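PDB 4F0Q: restriction endonuclease from Mycobacterium sp., which cleaves DNA in response to cytosine methylation, working as a tetrameric modification-dependent restriction endonuclease whose nuclease domain holds a magnesium ion. Local coordinates for residues R318-W323 and R338-S343; D334-I339 and R448-V453; V351-A356 and R379-V384. All blocks are in the same frame, centred on the assembly; numbering follows the deposited sequence.

Contact 1 of 3, residues R318-W323 and R338-S343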
loop_
_atom_site.group_PDB
_atom_site.type_symbol
_atom_site.label_atom_id
_atom_site.label_comp_id
_atom_site.label_asym_id
_atom_site.label_seq_id
_atom_site.Cartn_x
_atom_site.Cartn_y
_atom_site.Cartn_z
ATOM N N ARG A 318 6.741 3.248 9.067
ATOM C CA ARG A 318 6.201 3.944 10.229
ATOM C C ARG A 318 4.764 3.528 10.511
ATOM O O ARG A 318 3.829 4.016 9.886
ATOM C CB ARG A 318 6.324 5.461 10.063
ATOM C CG ARG A 318 7.765 5.924 9.881
ATOM C CD ARG A 318 7.897 7.434 9.984
ATOM N NE ARG A 318 7.211 7.977 11.154
ATOM C CZ ARG A 318 7.745 8.075 12.368
ATOM N NH1 ARG A 318 8.986 7.660 12.587
ATOM N NH2 ARG A 318 7.029 8.587 13.362
ATOM N N TYR A 319 4.605 2.620 11.465
ATOM C CA TYR A 319 3.309 2.040 11.768
ATOM C C TYR A 319 2.617 2.797 12.899
ATOM O O TYR A 319 3.256 3.212 13.867
ATOM C CB TYR A 319 3.484 0.563 12.129
ATOM C CG TYR A 319 2.201 -0.229 12.213
ATOM C CD1 TYR A 319 1.497 -0.321 13.405
ATOM C CD2 TYR A 319 1.706 -0.905 11.105
ATOM C CE1 TYR A 319 0.331 -1.051 13.490
ATOM C CE2 TYR A 319 0.540 -1.638 11.179
ATOM C CZ TYR A 319 -0.143 -1.708 12.374
ATOM O OH TYR A 319 -1.306 -2.439 12.453
ATOM N N LYS A 320 1.308 2.982 12.765
ATOM C CA LYS A 320 0.521 3.631 13.804
ATOM C C LYS A 320 -0.486 2.652 14.396
ATOM O O LYS A 320 -1.262 2.030 13.671
ATOM C CB LYS A 320 -0.198 4.865 13.252
ATOM C CG LYS A 320 0.732 5.901 12.635
ATOM C CD LYS A 320 1.770 6.380 13.637
ATOM C CE LYS A 320 2.782 7.306 12.974
ATOM N NZ LYS A 320 2.118 8.509 12.380
ATOM N N GLU A 321 -0.460 2.518 15.718
ATOM C CA GLU A 321 -1.350 1.605 16.424
ATOM C C GLU A 321 -2.804 2.060 16.340
ATOM O O GLU A 321 -3.133 3.189 16.703
ATOM C CB GLU A 321 -0.921 1.474 17.888
ATOM C CG GLU A 321 -1.910 0.732 18.769
ATOM C CD GLU A 321 -1.447 0.638 20.211
ATOM O OE1 GLU A 321 -2.309 0.566 21.111
ATOM O OE2 GLU A 321 -0.220 0.630 20.442
ATOM N N GLY A 322 -3.670 1.175 15.855
ATOM C CA GLY A 322 -5.080 1.489 15.720
ATOM C C GLY A 322 -5.913 0.915 16.849
ATOM O O GLY A 322 -5.935 1.469 17.949
ATOM N N TRP A 323 -6.596 -0.197 16.584
ATOM C CA TRP A 323 -7.445 -0.821 17.600
ATOM C C TRP A 323 -7.814 -2.267 17.281
ATOM O O TRP A 323 -7.387 -2.822 16.271
ATOM C CB TRP A 323 -8.726 -0.004 17.805
ATOM C CG TRP A 323 -9.594 0.068 16.586
ATOM C CD1 TRP A 323 -10.533 -0.840 16.193
ATOM C CD2 TRP A 323 -9.605 1.109 15.602
ATOM N NE1 TRP A 323 -11.127 -0.431 15.024
ATOM C CE2 TRP A 323 -10.574 0.762 14.641
ATOM C CE3 TRP A 323 -8.889 2.298 15.439
ATOM C CZ2 TRP A 323 -10.847 1.563 13.533
ATOM C CZ3 TRP A 323 -9.161 3.092 14.338
ATOM C CH2 TRP A 323 -10.131 2.721 13.401
ATOM N N ARG A 338 -2.272 1.455 10.841
ATOM C CA ARG A 338 -2.026 2.395 9.752
ATOM C C ARG A 338 -0.538 2.614 9.504
ATOM O O ARG A 338 0.248 2.724 10.445
ATOM C CB ARG A 338 -2.702 3.738 10.043
ATOM C CG ARG A 338 -2.659 4.716 8.880
ATOM C CD ARG A 338 -3.141 6.097 9.294
ATOM N NE ARG A 338 -2.204 6.752 10.203
ATOM C CZ ARG A 338 -2.350 7.992 10.660
ATOM N NH1 ARG A 338 -3.397 8.717 10.294
ATOM N NH2 ARG A 338 -1.447 8.507 11.482
ATOM N N ILE A 339 -0.158 2.680 8.233
ATOM C CA ILE A 339 1.222 2.978 7.868
ATOM C C ILE A 339 1.289 4.281 7.081
ATOM O O ILE A 339 0.512 4.491 6.154
ATOM C CB ILE A 339 1.846 1.848 7.025
ATOM C CG1 ILE A 339 1.812 0.525 7.790
ATOM C CG2 ILE A 339 3.276 2.194 6.632
ATOM C CD1 ILE A 339 2.387 -0.631 7.015
ATOM N N ASP A 340 2.210 5.160 7.457
ATOM C CA ASP A 340 2.409 6.399 6.716
ATOM C C ASP A 340 3.487 6.208 5.657
ATOM O O ASP A 340 4.680 6.283 5.952
ATOM C CB ASP A 340 2.778 7.542 7.661
ATOM C CG ASP A 340 1.658 7.886 8.623
ATOM O OD1 ASP A 340 0.483 7.640 8.281
ATOM O OD2 ASP A 340 1.955 8.405 9.720
ATOM N N MET A 341 3.060 5.952 4.424
ATOM C CA MET A 341 3.990 5.692 3.330
ATOM C C MET A 341 4.508 6.982 2.704
ATOM O O MET A 341 3.733 7.815 2.236
ATOM C CB MET A 341 3.344 4.797 2.270
ATOM C CG MET A 341 3.074 3.380 2.751
ATOM S SD MET A 341 2.401 2.298 1.473
ATOM C CE MET A 341 3.745 2.284 0.293
ATOM N N GLY A 342 5.828 7.134 2.700
ATOM C CA GLY A 342 6.461 8.338 2.195
ATOM C C GLY A 342 7.475 8.867 3.188
ATOM O O GLY A 342 8.191 8.095 3.825
ATOM N N SER A 343 7.535 10.188 3.323
ATOM C CA SER A 343 8.451 10.816 4.268
ATOM C C SER A 343 7.694 11.713 5.241
ATOM O O SER A 343 6.467 11.672 5.309
ATOM C CB SER A 343 9.525 11.620 3.531
ATOM O OG SER A 343 8.957 12.701 2.813
#
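Strands 319-324 and 335-342 form an antiparallel beta hairpin at one border of the mixed five-stranded sheet of the PD-(D/E)XK nuclease domain. Lys320 and Arg338 are a hydrogen-bonded pair, each giving its N-H and accepting at its carbonyl. The bond from Lys320 N to Arg338 O is short, 2.6 Å, and runs nearly along the C=O axis; the return bond from Arg338 N to Lys320 O is 3.1 Å and bent to 138° at the hydrogen. Asp340 N gives a hydrogen bond to Arg318 O, in the carbonyl plane and nearly straight (165° at the hydrogen). Tyr319 and Ile339, a non-hydrogen-bonded pair, lie between these bonds, and Ile339 instead bonds through its backbone to Val350. Their side chains share the face covered by helix 297-314. CG of Tyr319 is anti to its backbone N, so that CD2 meets Ile339 CG1 at 3.6 Å, while Arg338 O lies over one ring face, toward its rim. Both also pack against Phe312 of that helix, whose ring is nearly parallel to that of Tyr319, so a broad aromatic ring and a branched aliphatic chain suit this side.

The opposite face carries charge. The Lys320 chain, bent at chi2 and chi4, runs beside Arg338 in the same direction, and its CG sits in plane at the guanidinium edge, 3.6 Å from NH2. The two cations would be expected to repel each other, NZ lying 3.7 Å from NH2, and Asp340 probably offsets this with one carboxylate oxygen facing each: OD1 makes a long, weak ion pair with Arg338 NE, from well out of the guanidinium plane. Closer still, Lys320 NZ reaches Asp340 OD2 at 2.7 Å, nearly along its C-O axis.

Contact 2 of 3, residues D334-I339 and R448-V453. With MG (magnesium ion), chain E.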
loop_
_atom_site.group_PDB
_atom_site.type_symbol
_atom_site.label_atom_id
_atom_site.label_comp_id
_atom_site.label_asym_id
_atom_site.label_seq_id
_atom_site.Cartn_x
_atom_site.Cartn_y
_atom_site.Cartn_z
ATOM N N ASP A 334 -9.574 -8.677 12.523
ATOM C CA ASP A 334 -9.358 -8.764 13.963
ATOM C C ASP A 334 -8.772 -7.485 14.560
ATOM O O ASP A 334 -9.009 -7.176 15.727
ATOM C CB ASP A 334 -8.471 -9.964 14.301
ATOM C CG ASP A 334 -9.168 -11.289 14.056
ATOM O OD1 ASP A 334 -10.133 -11.315 13.265
ATOM O OD2 ASP A 334 -8.752 -12.304 14.652
ATOM N N PHE A 335 -8.004 -6.746 13.764
ATOM C CA PHE A 335 -7.460 -5.469 14.223
ATOM C C PHE A 335 -7.141 -4.502 13.084
ATOM O O PHE A 335 -6.988 -4.904 11.933
ATOM C CB PHE A 335 -6.236 -5.675 15.127
ATOM C CG PHE A 335 -5.095 -6.397 14.466
ATOM C CD1 PHE A 335 -4.996 -7.777 14.539
ATOM C CD2 PHE A 335 -4.107 -5.695 13.795
ATOM C CE1 PHE A 335 -3.943 -8.444 13.940
ATOM C CE2 PHE A 335 -3.052 -6.357 13.194
ATOM C CZ PHE A 335 -2.970 -7.734 13.268
ATOM N N ILE A 336 -7.051 -3.221 13.428
ATOM C CA ILE A 336 -6.792 -2.167 12.457
ATOM C C ILE A 336 -5.564 -1.358 12.862
ATOM O O ILE A 336 -5.379 -1.045 14.039
ATOM C CB ILE A 336 -8.009 -1.220 12.328
ATOM C CG1 ILE A 336 -9.239 -1.991 11.849
ATOM C CG2 ILE A 336 -7.712 -0.076 11.369
ATOM C CD1 ILE A 336 -9.102 -2.542 10.450
ATOM N N GLY A 337 -4.724 -1.043 11.879
ATOM C CA GLY A 337 -3.570 -0.184 12.077
ATOM C C GLY A 337 -3.395 0.747 10.892
ATOM O O GLY A 337 -4.266 0.822 10.025
ATOM N N ARG A 338 -2.272 1.455 10.841
ATOM C CA ARG A 338 -2.026 2.395 9.752
ATOM C C ARG A 338 -0.538 2.614 9.504
ATOM O O ARG A 338 0.248 2.724 10.445
ATOM C CB ARG A 338 -2.702 3.738 10.043
ATOM C CG ARG A 338 -2.659 4.716 8.880
ATOM C CD ARG A 338 -3.141 6.097 9.294
ATOM N NE ARG A 338 -2.204 6.752 10.203
ATOM C CZ ARG A 338 -2.350 7.992 10.660
ATOM N NH1 ARG A 338 -3.397 8.717 10.294
ATOM N NH2 ARG A 338 -1.447 8.507 11.482
ATOM N N ILE A 339 -0.158 2.680 8.233
ATOM C CA ILE A 339 1.222 2.978 7.868
ATOM C C ILE A 339 1.289 4.281 7.081
ATOM O O ILE A 339 0.512 4.491 6.154
ATOM C CB ILE A 339 1.846 1.848 7.025
ATOM C CG1 ILE A 339 1.812 0.525 7.790
ATOM C CG2 ILE A 339 3.276 2.194 6.632
ATOM C CD1 ILE A 339 2.387 -0.631 7.015
ATOM N N ARG A 448 -15.053 1.495 15.617
ATOM C CA ARG A 448 -14.895 2.470 14.547
ATOM C C ARG A 448 -14.635 1.790 13.208
ATOM O O ARG A 448 -14.149 0.659 13.158
ATOM C CB ARG A 448 -13.744 3.426 14.863
ATOM C CG ARG A 448 -13.821 4.077 16.232
ATOM C CD ARG A 448 -12.678 5.060 16.424
ATOM N NE ARG A 448 -12.612 5.573 17.788
ATOM C CZ ARG A 448 -11.690 6.427 18.218
ATOM N NH1 ARG A 448 -10.753 6.869 17.389
ATOM N NH2 ARG A 448 -11.702 6.842 19.478
ATOM N N ARG A 449 -14.966 2.487 12.126
ATOM C CA ARG A 449 -14.654 2.016 10.784
ATOM C C ARG A 449 -13.141 2.027 10.594
ATOM O O ARG A 449 -12.452 2.861 11.179
ATOM C CB ARG A 449 -15.309 2.921 9.738
ATOM C CG ARG A 449 -16.825 2.977 9.800
ATOM C CD ARG A 449 -17.366 3.930 8.744
ATOM N NE ARG A 449 -18.824 3.932 8.687
ATOM C CZ ARG A 449 -19.539 4.680 7.852
ATOM N NH1 ARG A 449 -18.927 5.492 6.999
ATOM N NH2 ARG A 449 -20.864 4.618 7.868
ATOM N N PRO A 450 -12.619 1.095 9.780
ATOM C CA PRO A 450 -11.181 1.038 9.491
ATOM C C PRO A 450 -10.655 2.364 8.947
ATOM O O PRO A 450 -9.574 2.801 9.341
ATOM C CB PRO A 450 -11.089 -0.048 8.416
ATOM C CG PRO A 450 -12.253 -0.931 8.685
ATOM C CD PRO A 450 -13.352 -0.016 9.147
ATOM N N GLU A 451 -11.426 2.992 8.065
ATOM C CA GLU A 451 -11.062 4.276 7.471
ATOM C C GLU A 451 -10.712 5.319 8.532
ATOM O O GLU A 451 -9.769 6.099 8.370
ATOM C CB GLU A 451 -12.203 4.795 6.589
ATOM C CG GLU A 451 -12.554 3.903 5.400
ATOM C CD GLU A 451 -13.431 2.719 5.773
ATOM O OE1 GLU A 451 -13.725 2.544 6.974
ATOM O OE2 GLU A 451 -13.831 1.964 4.863
ATOM N N GLU A 452 -11.463 5.308 9.630
ATOM C CA GLU A 452 -11.263 6.257 10.721
ATOM C C GLU A 452 -9.847 6.214 11.302
ATOM O O GLU A 452 -9.435 7.138 12.005
ATOM C CB GLU A 452 -12.300 6.032 11.827
ATOM C CG GLU A 452 -13.743 6.201 11.368
ATOM C CD GLU A 452 -14.754 5.952 12.478
ATOM O OE1 GLU A 452 -14.582 6.507 13.585
ATOM O OE2 GLU A 452 -15.722 5.198 12.244
ATOM N N VAL A 453 -9.099 5.155 10.994
ATOM C CA VAL A 453 -7.719 5.038 11.462
ATOM C C VAL A 453 -6.843 6.148 10.880
ATOM O O VAL A 453 -5.751 6.416 11.381
ATOM C CB VAL A 453 -7.108 3.657 11.131
ATOM C CG1 VAL A 453 -6.540 3.643 9.718
ATOM C CG2 VAL A 453 -6.027 3.295 12.138
HETATM MG MG MG E . -9.048 -14.215 13.931
HETATM O O HOH W 1 -9.022 -14.109 16.011
HETATM O O HOH W 2 -9.437 -16.254 14.125
HETATM O O HOH W 3 -10.954 -13.452 13.440
#
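Residues 335-339 are an extended strand, whereas 448-453 come in as a loop and turn at Pro450 into a 3-10 segment. The CA atoms of Ile336 and Pro450 are 6.2 Å from each other, and those of Arg338 and Val453 6.5 Å, a gap that side chains span. The turn is held from within by a bond from Val453 N to Pro450 O and by Glu452 OE2, which takes the N-H of Arg449 from above the carboxylate plane. Pro450, with its fixed phi, suits the start of such a turn.

The packing between the segments is mostly by apolar groups, against carbonyl oxygens as well as carbon. Ile336 reaches out with both branches: CD1 abuts Pro450 CB at 3.8 Å, while CG2 meets the CB and CG2 of Val453. The valine methyls straddle Gly337 O, CG1 at 3.6 Å and CG2 at 3.7 Å, with CG1 in the crowded position between its own N and carbonyl carbon. That methyl also touches Arg338 CB, and further along the arginine CD lies 3.4 Å from Val453 O.

Just before the strand, Asp334 turns to the metal, OD2 binding magnesium at 2.1 Å, while OD1 forms a salt bridge with Arg326. Gln355, Ala356 and three waters complete the coordination, consistent with the metal-binding aspartate of a PD-(D/E)XK nuclease site, whose central sheet is here overlaid by the chain's C-terminal tail.

Contact 3 of 3, residues V351-A356 and R379-V384. With MG (magnesium ion), chain E.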
loop_
_atom_site.group_PDB
_atom_site.type_symbol
_atom_site.label_atom_id
_atom_site.label_comp_id
_atom_site.label_asym_id
_atom_site.label_seq_id
_atom_site.Cartn_x
_atom_site.Cartn_y
_atom_site.Cartn_z
ATOM N N VAL A 351 -4.276 2.050 5.203
ATOM C CA VAL A 351 -4.953 1.340 6.280
ATOM C C VAL A 351 -4.554 -0.132 6.313
ATOM O O VAL A 351 -4.547 -0.813 5.284
ATOM C CB VAL A 351 -6.484 1.461 6.152
ATOM C CG1 VAL A 351 -7.176 0.792 7.329
ATOM C CG2 VAL A 351 -6.888 2.922 6.056
ATOM N N VAL A 352 -4.215 -0.613 7.504
ATOM C CA VAL A 352 -3.804 -1.997 7.683
ATOM C C VAL A 352 -4.906 -2.817 8.343
ATOM O O VAL A 352 -5.323 -2.530 9.464
ATOM C CB VAL A 352 -2.525 -2.098 8.535
ATOM C CG1 VAL A 352 -2.116 -3.552 8.708
ATOM C CG2 VAL A 352 -1.402 -1.293 7.903
ATOM N N LEU A 353 -5.378 -3.836 7.635
ATOM C CA LEU A 353 -6.374 -4.748 8.177
ATOM C C LEU A 353 -5.689 -6.007 8.690
ATOM O O LEU A 353 -4.988 -6.694 7.947
ATOM C CB LEU A 353 -7.424 -5.100 7.119
ATOM C CG LEU A 353 -8.646 -4.184 7.002
ATOM C CD1 LEU A 353 -8.247 -2.750 6.686
ATOM C CD2 LEU A 353 -9.609 -4.713 5.950
ATOM N N GLY A 354 -5.890 -6.303 9.967
ATOM C CA GLY A 354 -5.242 -7.441 10.587
ATOM C C GLY A 354 -6.173 -8.606 10.850
ATOM O O GLY A 354 -7.360 -8.423 11.116
ATOM N N GLN A 355 -5.621 -9.811 10.770
ATOM C CA GLN A 355 -6.354 -11.027 11.092
ATOM C C GLN A 355 -5.456 -11.975 11.871
ATOM O O GLN A 355 -4.307 -12.189 11.500
ATOM C CB GLN A 355 -6.845 -11.713 9.819
ATOM C CG GLN A 355 -7.342 -13.133 10.035
ATOM C CD GLN A 355 -8.532 -13.201 10.967
ATOM O OE1 GLN A 355 -8.556 -14.001 11.904
ATOM N NE2 GLN A 355 -9.531 -12.364 10.714
ATOM N N ALA A 356 -5.982 -12.540 12.951
ATOM C CA ALA A 356 -5.204 -13.434 13.797
ATOM C C ALA A 356 -5.911 -14.768 13.996
ATOM O O ALA A 356 -7.097 -14.806 14.327
ATOM C CB ALA A 356 -4.934 -12.780 15.138
ATOM N N ARG A 379 -8.393 -0.295 -2.372
ATOM C CA ARG A 379 -7.143 0.285 -2.845
ATOM C C ARG A 379 -6.596 1.253 -1.802
ATOM O O ARG A 379 -7.335 2.066 -1.245
ATOM C CB ARG A 379 -7.330 0.986 -4.190
ATOM C CG ARG A 379 -8.465 1.985 -4.216
ATOM C CD ARG A 379 -8.529 2.701 -5.548
ATOM N NE ARG A 379 -9.783 3.429 -5.698
ATOM C CZ ARG A 379 -10.112 4.136 -6.772
ATOM N NH1 ARG A 379 -9.276 4.219 -7.798
ATOM N NH2 ARG A 379 -11.280 4.761 -6.818
ATOM N N GLY A 380 -5.301 1.150 -1.532
ATOM C CA GLY A 380 -4.677 1.955 -0.500
ATOM C C GLY A 380 -4.713 1.251 0.840
ATOM O O GLY A 380 -4.292 1.802 1.855
ATOM N N TRP A 381 -5.230 0.026 0.841
ATOM C CA TRP A 381 -5.267 -0.793 2.044
ATOM C C TRP A 381 -4.359 -2.003 1.886
ATOM O O TRP A 381 -4.214 -2.541 0.789
ATOM C CB TRP A 381 -6.692 -1.272 2.335
ATOM C CG TRP A 381 -7.625 -0.203 2.811
ATOM C CD1 TRP A 381 -7.414 1.144 2.790
ATOM C CD2 TRP A 381 -8.920 -0.396 3.389
ATOM N NE1 TRP A 381 -8.499 1.802 3.314
ATOM C CE2 TRP A 381 -9.439 0.878 3.692
ATOM C CE3 TRP A 381 -9.694 -1.524 3.679
ATOM C CZ2 TRP A 381 -10.693 1.056 4.269
ATOM C CZ3 TRP A 381 -10.941 -1.345 4.252
ATOM C CH2 TRP A 381 -11.427 -0.065 4.542
ATOM N N ILE A 382 -3.741 -2.424 2.984
ATOM C CA ILE A 382 -2.977 -3.665 2.990
ATOM C C ILE A 382 -3.473 -4.562 4.114
ATOM O O ILE A 382 -4.144 -4.100 5.035
ATOM C CB ILE A 382 -1.465 -3.420 3.165
ATOM C CG1 ILE A 382 -1.173 -2.841 4.550
ATOM C CG2 ILE A 382 -0.937 -2.509 2.065
ATOM C CD1 ILE A 382 0.293 -2.849 4.914
ATOM N N GLY A 383 -3.144 -5.845 4.036
ATOM C CA GLY A 383 -3.570 -6.790 5.050
ATOM C C GLY A 383 -2.401 -7.432 5.768
ATOM O O GLY A 383 -1.253 -7.296 5.345
ATOM N N VAL A 384 -2.693 -8.123 6.863
ATOM C CA VAL A 384 -1.681 -8.892 7.578
ATOM C C VAL A 384 -2.321 -10.068 8.317
ATOM O O VAL A 384 -3.292 -9.901 9.053
ATOM C CB VAL A 384 -0.852 -8.008 8.544
ATOM C CG1 VAL A 384 -1.759 -7.184 9.446
ATOM C CG2 VAL A 384 0.111 -8.859 9.362
HETATM MG MG MG E . -9.048 -14.215 13.931
HETATM O O HOH W 1 -9.022 -14.109 16.011
HETATM O O HOH W 2 -9.437 -16.254 14.125
HETATM O O HOH W 3 -10.954 -13.452 13.440
#
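This is a buried parallel strand pair at the middle of the PD-(D/E)XK sheet, where strands 347-357 and 381-387 are joined by a beta-alpha-beta crossover through helix 367-374. The segment axes run 4.6 Å apart at closest approach. Four backbone hydrogen bonds, each 2.9 Å and nearly along the C=O axis, alternate from one strand to the other: Ile382 N to Val351 O, Leu353 N to Ile382 O, Val384 N to Leu353 O, the most bent at 137° at the hydrogen, and Gln355 N to Val384 O. A weak bond from Val351 N to Gly380 O precedes them; Gly380 has a positive phi of 90°, which glycine adopts easily.

On one face, Trp381 packs against two aliphatic residues. Val351 CB stands over the face of the five-membered ring, 3.6 Å from its centroid in a CH-pi contact, and its CG2 touches NE1. Leu353 brings CD1 obliquely to 3.6 Å from Trp381 CE3. Gly383 pairs with Leu353, its CA lying 3.2 Å from Leu353 O in a CA-H...O contact.

The other face, packed partly against Phe312 of helix 297-314, is lined with beta-branched residues that suit an extended strand. Val352 bridges two neighbours, its CG2 meeting Ile382 CG1 and its CG1 meeting Val384 CG1, both at 3.7 Å. Val384 CG1 also touches Gly354 CA, at 3.7 Å.

Past this core strand 347-357 delivers the metal ligands. Gln355 leaves the backbone with CG anti to N (chi1 167°) and bends at chi2, carrying its amide away from strand 381-387. With Asp334 and three waters completing six ligands, magnesium is gripped by neighbouring oxygens, Gln355 OE1 and Ala356 O, each 2.1 Å from the ion.

Followed from the N terminus, contact 1 closes first, folding strand 335-342 back on strand 319-324 as a hairpin. Contact 2 opens on that same strand, sharing Arg338 and Ile339 with contact 1, and closes only at 448-453, so its loop overlaps the end of the hairpin and spans more than a hundred residues. Contact 3 is nested wholly inside that loop and pairs the next two strands of the sheet. Ile339 packs against Val352 and Ile382, linking contacts 1 and 3, while backbone bonds at Gly354 join contact 3 to Asp334 and Phe335. Contacts 2 and 3 thereby bring their ligands to one magnesium, and the C-terminal segment is tied to the sheet.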